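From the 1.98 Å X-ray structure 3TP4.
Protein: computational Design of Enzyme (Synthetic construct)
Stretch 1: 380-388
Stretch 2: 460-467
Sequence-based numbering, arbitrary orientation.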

ATOM      1  N   PRO A 380       2.833 -23.543   6.069  1.00 29.55           N
ATOM      2  CA  PRO A 380       2.423 -23.273   4.688  1.00 26.91           C
ATOM      3  C   PRO A 380       1.242 -22.299   4.639  1.00 23.05           C
ATOM      4  O   PRO A 380       0.314 -22.429   5.431  1.00 32.69           O
ATOM      5  CB  PRO A 380       1.992 -24.657   4.184  1.00 27.84           C
ATOM      6  CG  PRO A 380       1.542 -25.369   5.397  1.00 34.67           C
ATOM      7  CD  PRO A 380       2.404 -24.876   6.526  1.00 26.87           C
ATOM      8  N   ALA A 381       1.284 -21.346   3.716  1.00 28.27           N
ATOM      9  CA  ALA A 381       0.241 -20.327   3.607  1.00 28.19           C
ATOM     10  C   ALA A 381      -1.106 -20.957   3.239  1.00 33.46           C
ATOM     11  O   ALA A 381      -1.149 -22.018   2.628  1.00 33.35           O
ATOM     12  CB  ALA A 381       0.632 -19.301   2.581  1.00 31.14           C
ATOM     13  N   ASP A 382      -2.198 -20.286   3.596  1.00 29.68           N
ATOM     14  CA  ASP A 382      -3.531 -20.790   3.292  1.00 28.79           C
ATOM     15  C   ASP A 382      -3.674 -20.973   1.781  1.00 34.72           C
ATOM     16  O   ASP A 382      -3.358 -20.078   1.007  1.00 27.45           O
ATOM     17  CB  ASP A 382      -4.613 -19.845   3.834  1.00 29.45           C
ATOM     18  CG  ASP A 382      -6.026 -20.450   3.753  1.00 36.29           C
ATOM     19  OD1 ASP A 382      -6.978 -19.733   3.389  1.00 41.19           O
ATOM     20  OD2 ASP A 382      -6.185 -21.643   4.070  1.00 36.25           O
ATOM     21  N   GLY A 383      -4.136 -22.145   1.368  1.00 34.03           N
ATOM     22  CA  GLY A 383      -4.368 -22.414  -0.039  1.00 40.68           C
ATOM     23  C   GLY A 383      -3.118 -22.810  -0.804  1.00 43.32           C
ATOM     24  O   GLY A 383      -3.177 -23.057  -2.006  1.00 48.10           O
ATOM     25  N   ALA A 384      -1.981 -22.868  -0.115  1.00 42.97           N
ATOM     26  CA  ALA A 384      -0.722 -23.236  -0.765  1.00 43.76           C
ATOM     27  C   ALA A 384      -0.619 -24.753  -0.969  1.00 38.97           C
ATOM     28  O   ALA A 384      -1.452 -25.507  -0.476  1.00 36.72           O
ATOM     29  CB  ALA A 384       0.457 -22.735   0.049  1.00 44.91           C
ATOM     30  N   ARG A 385       0.408 -25.188  -1.694  1.00 40.41           N
ATOM     31  CA  ARG A 385       0.681 -26.611  -1.871  1.00 49.14           C
ATOM     32  C   ARG A 385       2.105 -26.945  -1.421  1.00 56.41           C
ATOM     33  O   ARG A 385       3.070 -26.368  -1.918  1.00 61.07           O
ATOM     34  CB  ARG A 385       0.476 -27.019  -3.333  1.00 54.04           C
ATOM     35  CG  ARG A 385       0.753 -28.490  -3.611  1.00 61.63           C
ATOM     36  CD  ARG A 385       0.540 -28.831  -5.078  1.00 66.56           C
ATOM     37  NE  ARG A 385      -0.823 -28.541  -5.514  1.00 73.61           N
ATOM     38  CZ  ARG A 385      -1.828 -29.413  -5.471  1.00 72.91           C
ATOM     39  NH1 ARG A 385      -1.629 -30.642  -5.011  1.00 71.99           N
ATOM     40  NH2 ARG A 385      -3.035 -29.052  -5.890  1.00 68.82           N
ATOM     41  N   VAL A 386       2.231 -27.876  -0.480  1.00 49.73           N
ATOM     42  CA  VAL A 386       3.538 -28.239   0.064  1.00 54.96           C
ATOM     43  C   VAL A 386       4.256 -29.247  -0.835  1.00 63.23           C
ATOM     44  O   VAL A 386       3.697 -30.285  -1.193  1.00 60.41           O
ATOM     45  CB  VAL A 386       3.410 -28.803   1.499  1.00 54.41           C
ATOM     46  CG1 VAL A 386       2.126 -29.602   1.640  1.00 54.21           C
ATOM     47  CG2 VAL A 386       4.631 -29.653   1.859  1.00 51.64           C
ATOM     48  N   ALA A 387       5.504 -28.941  -1.179  1.00 73.55           N
ATOM     49  CA  ALA A 387       6.237 -29.705  -2.187  1.00 78.91           C
ATOM     50  C   ALA A 387       7.056 -30.860  -1.617  1.00 80.97           C
ATOM     51  O   ALA A 387       7.003 -31.980  -2.125  1.00 82.80           O
ATOM     52  CB  ALA A 387       7.135 -28.775  -3.000  1.00 81.39           C
ATOM     53  N   SER A 388       7.824 -30.583  -0.572  1.00 79.99           N
ATOM     54  CA  SER A 388       8.738 -31.579  -0.032  1.00 74.92           C
ATOM     55  C   SER A 388       8.450 -31.907   1.426  1.00 70.05           C
ATOM     56  O   SER A 388       7.807 -31.134   2.141  1.00 67.73           O
ATOM     57  CB  SER A 388      10.186 -31.107  -0.181  1.00 76.23           C
ATOM     58  OG  SER A 388      10.378 -29.850   0.448  1.00 78.29           O
TER
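Stretch 2 (460-467) VTNEVAAA

Stretch 2 runs beside stretch 1 in the same direction, two segments of one chain, with any two touching residues at least 79 positions apart in sequence. Its backbone is extended from Val-460 to Glu-463, leaves the strand at Val-464 and resumes it at Ala-465 and Ala-466. Stretch 1 is less regular: a type II turn from Ala-381 to Ala-384, closed by Ala-384 N to Ala-381 O at 3.0 Å, delivers the chain into a short strand at Arg-385 and Val-386. Asp-382 lies by Asn-462 (CA to CA 4.5 Å), Gly-383 by Val-464 (CA to CA 4.9 Å), Arg-385 by Ala-465 (CA to CA 4.6 Å) and Val-386 by Ala-466 (CA to CA 5.0 Å). Between the first two pairs stretch 2 advances two residues while stretch 1 advances one.

The backbone hydrogen bonds come in two sets. In the strand half they follow the parallel pattern, in which one residue bonds to the residues before and after its partner: Ala-465, paired with Arg-385, donates from N to Ala-384 O at 3.0 Å, and Ala-465 O accepts from Val-386 N at 2.9 Å. The ladder continues with Ala-467 N to Val-386 O, longer at 3.3 Å but still well aligned, at a residue that is itself poorly ordered. Arg-385 CA also approaches Ala-465 O at 3.3 Å, a CA-H...O contact beside the stronger N-H bond. In the turn half, Gly-383 N gives a short bond of 2.7 Å to Glu-463 O. Gly-383 has a positive phi of 82°, which by itself favours glycine, and a CB there would point away from stretch 2.

Two side chains add hydrogen bonds to backbone atoms of the other stretch. Asn-462, whose CA-to-CB bond points toward stretch 1, sends ND2 to Pro-380 O at 2.9 Å. Asp-382 answers from the other stretch: its CB sets off sideways, but the carboxylate comes nearer, and OD2 accepts from Glu-463 N at 2.6 Å with the N-H almost straight at 175°. Together with the bond from Gly-383, this engages both the N and the O of Glu-463, whose own side chain leads away. The rule to read here is that a side-chain acceptor can take the place of a strand carbonyl where the neighbouring backbone is turning.

The apolar packing is modest: two side-chain pairs, Val-464 CG1 to Pro-380 CG and Val-386 CG1 to Ala-466 CB, each at 3.9 Å. Val-464, buried, also brings CG1 to 3.4 Å from Ala-381 O, so its methyl lies against the start of the turn. Along the strand pair the faces alternate. Val-386 and Ala-466 share one face; Arg-385 and Ala-465 share the other, where Ala-465 CB lies over one face of the guanidinium, 3.8 Å from Arg-385 NH1. Small alanines on stretch 2 thus sit beside longer side chains on stretch 1, and the two stretches together bury 578 Å².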

ATOM      1  N   VAL A 460      -5.970 -20.270  14.504  1.00 28.94           N
ATOM      2  CA  VAL A 460      -6.119 -19.947  13.102  1.00 29.16           C
ATOM      3  C   VAL A 460      -5.966 -21.260  12.354  1.00 31.56           C
ATOM      4  O   VAL A 460      -5.228 -22.145  12.801  1.00 28.48           O
ATOM      5  CB  VAL A 460      -5.054 -18.936  12.658  1.00 29.59           C
ATOM      6  CG1 VAL A 460      -3.633 -19.509  12.860  1.00 27.04           C
ATOM      7  CG2 VAL A 460      -5.294 -18.498  11.212  1.00 30.76           C
ATOM      8  N   THR A 461      -6.684 -21.393  11.240  1.00 34.33           N
ATOM      9  CA  THR A 461      -6.633 -22.590  10.404  1.00 34.93           C
ATOM     10  C   THR A 461      -6.283 -22.249   8.959  1.00 37.05           C
ATOM     11  O   THR A 461      -6.910 -21.382   8.346  1.00 38.19           O
ATOM     12  CB  THR A 461      -7.976 -23.349  10.425  1.00 31.70           C
ATOM     13  OG1 THR A 461      -8.260 -23.765  11.759  1.00 34.75           O
ATOM     14  CG2 THR A 461      -7.912 -24.576   9.528  1.00 38.85           C
ATOM     15  N   ASN A 462      -5.254 -22.907   8.431  1.00 33.27           N
ATOM     16  CA  ASN A 462      -4.937 -22.832   7.013  1.00 28.44           C
ATOM     17  C   ASN A 462      -5.326 -24.135   6.326  1.00 36.37           C
ATOM     18  O   ASN A 462      -5.125 -25.223   6.874  1.00 40.46           O
ATOM     19  CB  ASN A 462      -3.441 -22.574   6.774  1.00 26.29           C
ATOM     20  CG  ASN A 462      -3.040 -21.143   7.039  1.00 30.96           C
ATOM     21  OD1 ASN A 462      -3.830 -20.344   7.555  1.00 30.24           O
ATOM     22  ND2 ASN A 462      -1.792 -20.811   6.701  1.00 24.18           N
ATOM     23  N   GLU A 463      -5.860 -24.025   5.119  1.00 38.36           N
ATOM     24  CA  GLU A 463      -6.202 -25.204   4.331  1.00 44.41           C
ATOM     25  C   GLU A 463      -5.200 -25.357   3.193  1.00 40.13           C
ATOM     26  O   GLU A 463      -5.057 -24.468   2.363  1.00 43.46           O
ATOM     27  CB  GLU A 463      -7.630 -25.085   3.795  1.00 51.01           C
ATOM     28  CG  GLU A 463      -8.238 -26.408   3.370  1.00 65.63           C
ATOM     29  CD  GLU A 463      -9.753 -26.404   3.449  1.00 78.66           C
ATOM     30  OE1 GLU A 463     -10.350 -25.309   3.537  1.00 82.00           O
ATOM     31  OE2 GLU A 463     -10.344 -27.503   3.429  1.00 82.11           O
ATOM     32  N   VAL A 464      -4.478 -26.470   3.168  1.00 33.52           N
ATOM     33  CA  VAL A 464      -3.405 -26.628   2.190  1.00 38.67           C
ATOM     34  C   VAL A 464      -3.448 -27.981   1.481  1.00 43.50           C
ATOM     35  O   VAL A 464      -4.131 -28.899   1.913  1.00 41.09           O
ATOM     36  CB  VAL A 464      -2.014 -26.457   2.844  1.00 43.92           C
ATOM     37  CG1 VAL A 464      -1.929 -25.137   3.619  1.00 47.39           C
ATOM     38  CG2 VAL A 464      -1.726 -27.612   3.756  1.00 33.98           C
ATOM     39  N   ALA A 465      -2.708 -28.105   0.389  1.00 49.43           N
ATOM     40  CA  ALA A 465      -2.657 -29.373  -0.326  1.00 51.44           C
ATOM     41  C   ALA A 465      -1.261 -29.955  -0.234  1.00 52.96           C
ATOM     42  O   ALA A 465      -0.287 -29.214  -0.140  1.00 48.55           O
ATOM     43  CB  ALA A 465      -3.060 -29.179  -1.776  1.00 50.46           C
ATOM     44  N   ALA A 466      -1.157 -31.280  -0.237  1.00 59.60           N
ATOM     45  CA  ALA A 466       0.152 -31.919  -0.316  1.00 71.92           C
ATOM     46  C   ALA A 466       0.323 -32.598  -1.665  1.00 83.25           C
ATOM     47  O   ALA A 466      -0.605 -33.230  -2.170  1.00 87.45           O
ATOM     48  CB  ALA A 466       0.348 -32.916   0.814  1.00 71.76           C
ATOM     49  N   ALA A 467       1.509 -32.456  -2.247  1.00 89.31           N
ATOM     50  CA  ALA A 467       1.799 -33.047  -3.545  1.00 95.57           C
ATOM     51  C   ALA A 467       1.795 -34.572  -3.467  1.00103.45           C
ATOM     52  O   ALA A 467       0.754 -35.201  -3.264  1.00103.43           O
ATOM     53  CB  ALA A 467       3.132 -32.538  -4.074  1.00 95.12           C
TER